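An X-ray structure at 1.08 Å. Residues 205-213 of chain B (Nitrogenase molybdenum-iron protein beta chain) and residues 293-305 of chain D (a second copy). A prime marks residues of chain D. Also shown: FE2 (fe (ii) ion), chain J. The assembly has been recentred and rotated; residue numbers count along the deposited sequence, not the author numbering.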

# COMPACT_ATOMS: atom_id res chain seq x y z
N SER B 205 10.64 7.41 -20.71
CA SER B 205 11.48 7.48 -19.53
C SER B 205 12.38 8.70 -19.60
O SER B 205 12.92 9.04 -20.66
CB SER B 205 12.27 6.19 -19.32
OG SER B 205 13.21 5.95 -20.31
N GLY B 206 12.53 9.38 -18.49
CA GLY B 206 13.23 10.64 -18.47
C GLY B 206 12.46 11.77 -19.12
O GLY B 206 13.05 12.84 -19.37
N VAL B 207 11.16 11.57 -19.41
CA VAL B 207 10.34 12.62 -19.96
C VAL B 207 9.09 12.85 -19.05
O VAL B 207 8.79 14.00 -18.72
CB VAL B 207 9.88 12.32 -21.40
CG1 VAL B 207 9.08 13.50 -21.97
CG2 VAL B 207 11.07 12.02 -22.29
N LEU B 208 8.41 11.77 -18.71
CA LEU B 208 7.20 11.87 -17.86
C LEU B 208 7.41 11.31 -16.46
O LEU B 208 6.47 11.14 -15.71
CB LEU B 208 6.02 11.23 -18.57
CG LEU B 208 5.43 12.11 -19.66
CD1 LEU B 208 4.59 11.34 -20.64
CD2 LEU B 208 4.63 13.26 -19.07
N ASP B 209 8.68 11.13 -16.05
CA ASP B 209 9.04 10.68 -14.72
C ASP B 209 10.33 11.36 -14.28
O ASP B 209 11.14 10.78 -13.55
CB ASP B 209 9.19 9.14 -14.69
CG ASP B 209 10.30 8.63 -15.57
OD1 ASP B 209 10.93 9.44 -16.30
OD2 ASP B 209 10.54 7.41 -15.51
N GLY B 210 10.53 12.60 -14.70
CA GLY B 210 11.81 13.24 -14.50
C GLY B 210 12.02 13.93 -13.18
O GLY B 210 11.11 14.12 -12.36
N PRO B 211 13.27 14.34 -12.96
CA PRO B 211 13.66 15.00 -11.73
C PRO B 211 13.25 16.47 -11.68
O PRO B 211 12.97 17.08 -12.70
CB PRO B 211 15.19 14.90 -11.75
CG PRO B 211 15.52 14.97 -13.23
CD PRO B 211 14.40 14.19 -13.89
N THR B 212 13.22 17.02 -10.46
CA THR B 212 13.27 18.45 -10.28
C THR B 212 14.72 18.85 -10.07
O THR B 212 15.35 18.34 -9.15
CB THR B 212 12.40 18.92 -9.08
OG1 THR B 212 11.01 18.86 -9.43
CG2 THR B 212 12.68 20.33 -8.64
N THR B 213 15.21 19.76 -10.90
CA THR B 213 16.58 20.25 -10.80
C THR B 213 16.66 21.72 -10.48
O THR B 213 17.77 22.25 -10.27
CB THR B 213 17.33 20.01 -12.10
OG1 THR B 213 16.77 20.88 -13.08
CG2 THR B 213 17.28 18.59 -12.53
N GLU D 293 22.25 11.12 -9.77
CA GLU D 293 21.67 12.45 -9.69
C GLU D 293 20.22 12.46 -10.12
O GLU D 293 19.42 13.18 -9.52
CB GLU D 293 22.49 13.45 -10.48
CG GLU D 293 22.01 14.88 -10.30
CD GLU D 293 22.98 15.98 -10.62
OE1 GLU D 293 24.20 15.70 -10.73
OE2 GLU D 293 22.50 17.13 -10.78
N GLU D 294 19.87 11.71 -11.14
CA GLU D 294 18.48 11.60 -11.55
C GLU D 294 17.60 11.06 -10.43
O GLU D 294 16.52 11.60 -10.19
CB GLU D 294 18.33 10.76 -12.82
CG GLU D 294 16.91 10.81 -13.37
CD GLU D 294 16.57 9.76 -14.43
OE1 GLU D 294 16.92 8.58 -14.27
OE2 GLU D 294 15.87 10.13 -15.41
N GLU D 295 18.07 9.99 -9.79
CA GLU D 295 17.28 9.40 -8.67
C GLU D 295 17.03 10.42 -7.57
O GLU D 295 15.91 10.52 -7.04
CB GLU D 295 18.05 8.22 -8.07
CG GLU D 295 18.29 7.03 -8.97
CD GLU D 295 19.38 6.03 -8.51
OE1 GLU D 295 19.76 6.02 -7.31
OE2 GLU D 295 19.87 5.25 -9.38
N ARG D 296 18.08 11.17 -7.18
CA ARG D 296 17.90 12.18 -6.16
C ARG D 296 16.87 13.21 -6.61
O ARG D 296 16.02 13.63 -5.82
CB ARG D 296 19.24 12.86 -5.83
CG ARG D 296 19.09 13.89 -4.73
CD ARG D 296 20.45 14.60 -4.51
NE ARG D 296 20.43 15.45 -3.32
CZ ARG D 296 19.87 16.64 -3.23
NH1 ARG D 296 19.30 17.23 -4.27
NH2 ARG D 296 19.86 17.25 -2.05
N GLY D 297 16.98 13.65 -7.86
CA GLY D 297 16.05 14.65 -8.35
C GLY D 297 14.62 14.15 -8.48
O GLY D 297 13.69 14.94 -8.35
N GLN D 298 14.45 12.85 -8.71
CA GLN D 298 13.12 12.23 -8.69
C GLN D 298 12.57 12.22 -7.27
O GLN D 298 11.38 12.48 -7.03
CB GLN D 298 13.15 10.84 -9.26
CG GLN D 298 13.39 10.77 -10.75
CD GLN D 298 13.62 9.37 -11.21
OE1 GLN D 298 14.37 8.61 -10.58
NE2 GLN D 298 13.05 9.01 -12.36
N LEU D 299 13.43 11.94 -6.29
CA LEU D 299 13.00 12.02 -4.89
C LEU D 299 12.56 13.43 -4.56
O LEU D 299 11.47 13.64 -3.95
CB LEU D 299 14.13 11.57 -3.96
CG LEU D 299 13.86 11.81 -2.48
CD1 LEU D 299 12.63 11.08 -1.96
CD2 LEU D 299 15.10 11.46 -1.67
N ILE D 300 13.37 14.43 -4.89
CA ILE D 300 12.99 15.81 -4.61
C ILE D 300 11.66 16.14 -5.33
O ILE D 300 10.77 16.78 -4.74
CB ILE D 300 14.11 16.76 -5.00
CG1 ILE D 300 15.38 16.55 -4.17
CG2 ILE D 300 13.63 18.21 -4.93
CD1 ILE D 300 15.20 16.74 -2.67
N ASP D 301 11.53 15.74 -6.58
CA ASP D 301 10.30 15.96 -7.33
C ASP D 301 9.10 15.37 -6.58
O ASP D 301 8.05 16.02 -6.52
CB ASP D 301 10.42 15.32 -8.73
CG ASP D 301 9.35 15.76 -9.66
OD1 ASP D 301 8.36 15.02 -9.86
OD2 ASP D 301 9.51 16.87 -10.22
N LEU D 302 9.25 14.17 -6.06
CA LEU D 302 8.16 13.49 -5.33
C LEU D 302 7.85 14.20 -4.03
O LEU D 302 6.67 14.37 -3.64
CB LEU D 302 8.52 12.04 -5.12
CG LEU D 302 7.51 11.20 -4.35
CD1 LEU D 302 6.14 11.18 -5.03
CD2 LEU D 302 8.02 9.79 -4.20
N MET D 303 8.88 14.62 -3.29
CA MET D 303 8.69 15.34 -2.06
C MET D 303 7.91 16.64 -2.28
O MET D 303 7.03 17.00 -1.47
CB MET D 303 10.03 15.67 -1.40
CG MET D 303 10.75 14.40 -0.94
SD MET D 303 12.43 14.71 -0.35
CE MET D 303 12.15 15.62 1.19
N ILE D 304 8.20 17.34 -3.37
CA ILE D 304 7.50 18.55 -3.71
C ILE D 304 6.10 18.20 -4.23
O ILE D 304 5.10 18.81 -3.78
CB ILE D 304 8.29 19.40 -4.71
CG1 ILE D 304 9.58 19.89 -4.05
CG2 ILE D 304 7.45 20.60 -5.15
CD1 ILE D 304 10.57 20.53 -5.00
N ASP D 305 5.97 17.26 -5.14
CA ASP D 305 4.67 16.92 -5.69
C ASP D 305 3.69 16.50 -4.60
O ASP D 305 2.49 16.87 -4.65
CB ASP D 305 4.77 15.80 -6.74
CG ASP D 305 5.40 16.25 -8.08
OD1 ASP D 305 5.51 17.48 -8.30
OD2 ASP D 305 5.73 15.33 -8.87
FE FE2 J . 6.52 15.47 -10.80
O HOH W 1 8.81 12.53 -11.91
O HOH W 2 6.84 17.52 -10.69
O HOH W 3 6.24 13.38 -11.01

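An irregular loop of chain B lies against a helix of chain D, burying 420 Å² in total, and three direct hydrogen bonds tie the two together, one of them backbone to backbone. Near its start, Gly206 has a positive phi, which favours glycine, and its N donates to Asp209 OD1 at 2.7 Å. With chi1 in the p well, Asp209 thus ties back its own turn, while its carbonyl O faces the helix and accepts from Gln298′ NE2 at 2.9 Å, nearly straight at 171°. Although its CA-to-CB bond points sideways, the long m, t side chain of Gln298′ brings its amide to the loop, which is why it suits this place.

Gly210 O takes a hydrogen bond of 2.8 Å from water 1, which also donates to Asp301′ OD1 at 3.3 Å, a bridge between loop and helix. Pro211 packs against the helix backbone, its CB 3.7 Å from Gln298′ N and its CA 3.4 Å from Gly297′ O in a CA-H...O contact. Here the rule is the missing side chain: a CB on Gly297′ would sit 2.5 Å from Pro211 CB, a clash, so glycine lets the loop come close.

The same Gly297′ O, already accepting from Asp301′ N within the helix, also accepts from Thr212 N at 3.0 Å. Thr212, the most covered residue of the loop, points toward the helix and uses both branches. In the m rotamer its OG1 donates to Asp301′ OD2 at 2.6 Å, while CG2 rests against Ile304′ CD1 at 4.2 Å and Ile300′ CG2 at 4.4 Å. Asp301′ is shared: OD1 binds the iron at 2.1 Å, as does Asp305′ OD2 one helical turn on, while OD2 accepts from Thr212 OG1 and from iron-bound water 2 at 2.8 Å, and is also hydrogen-bonded elsewhere in the structure. The threonine thereby couples the loop to the metal site. Beyond it, Thr213 makes no contact with the helix.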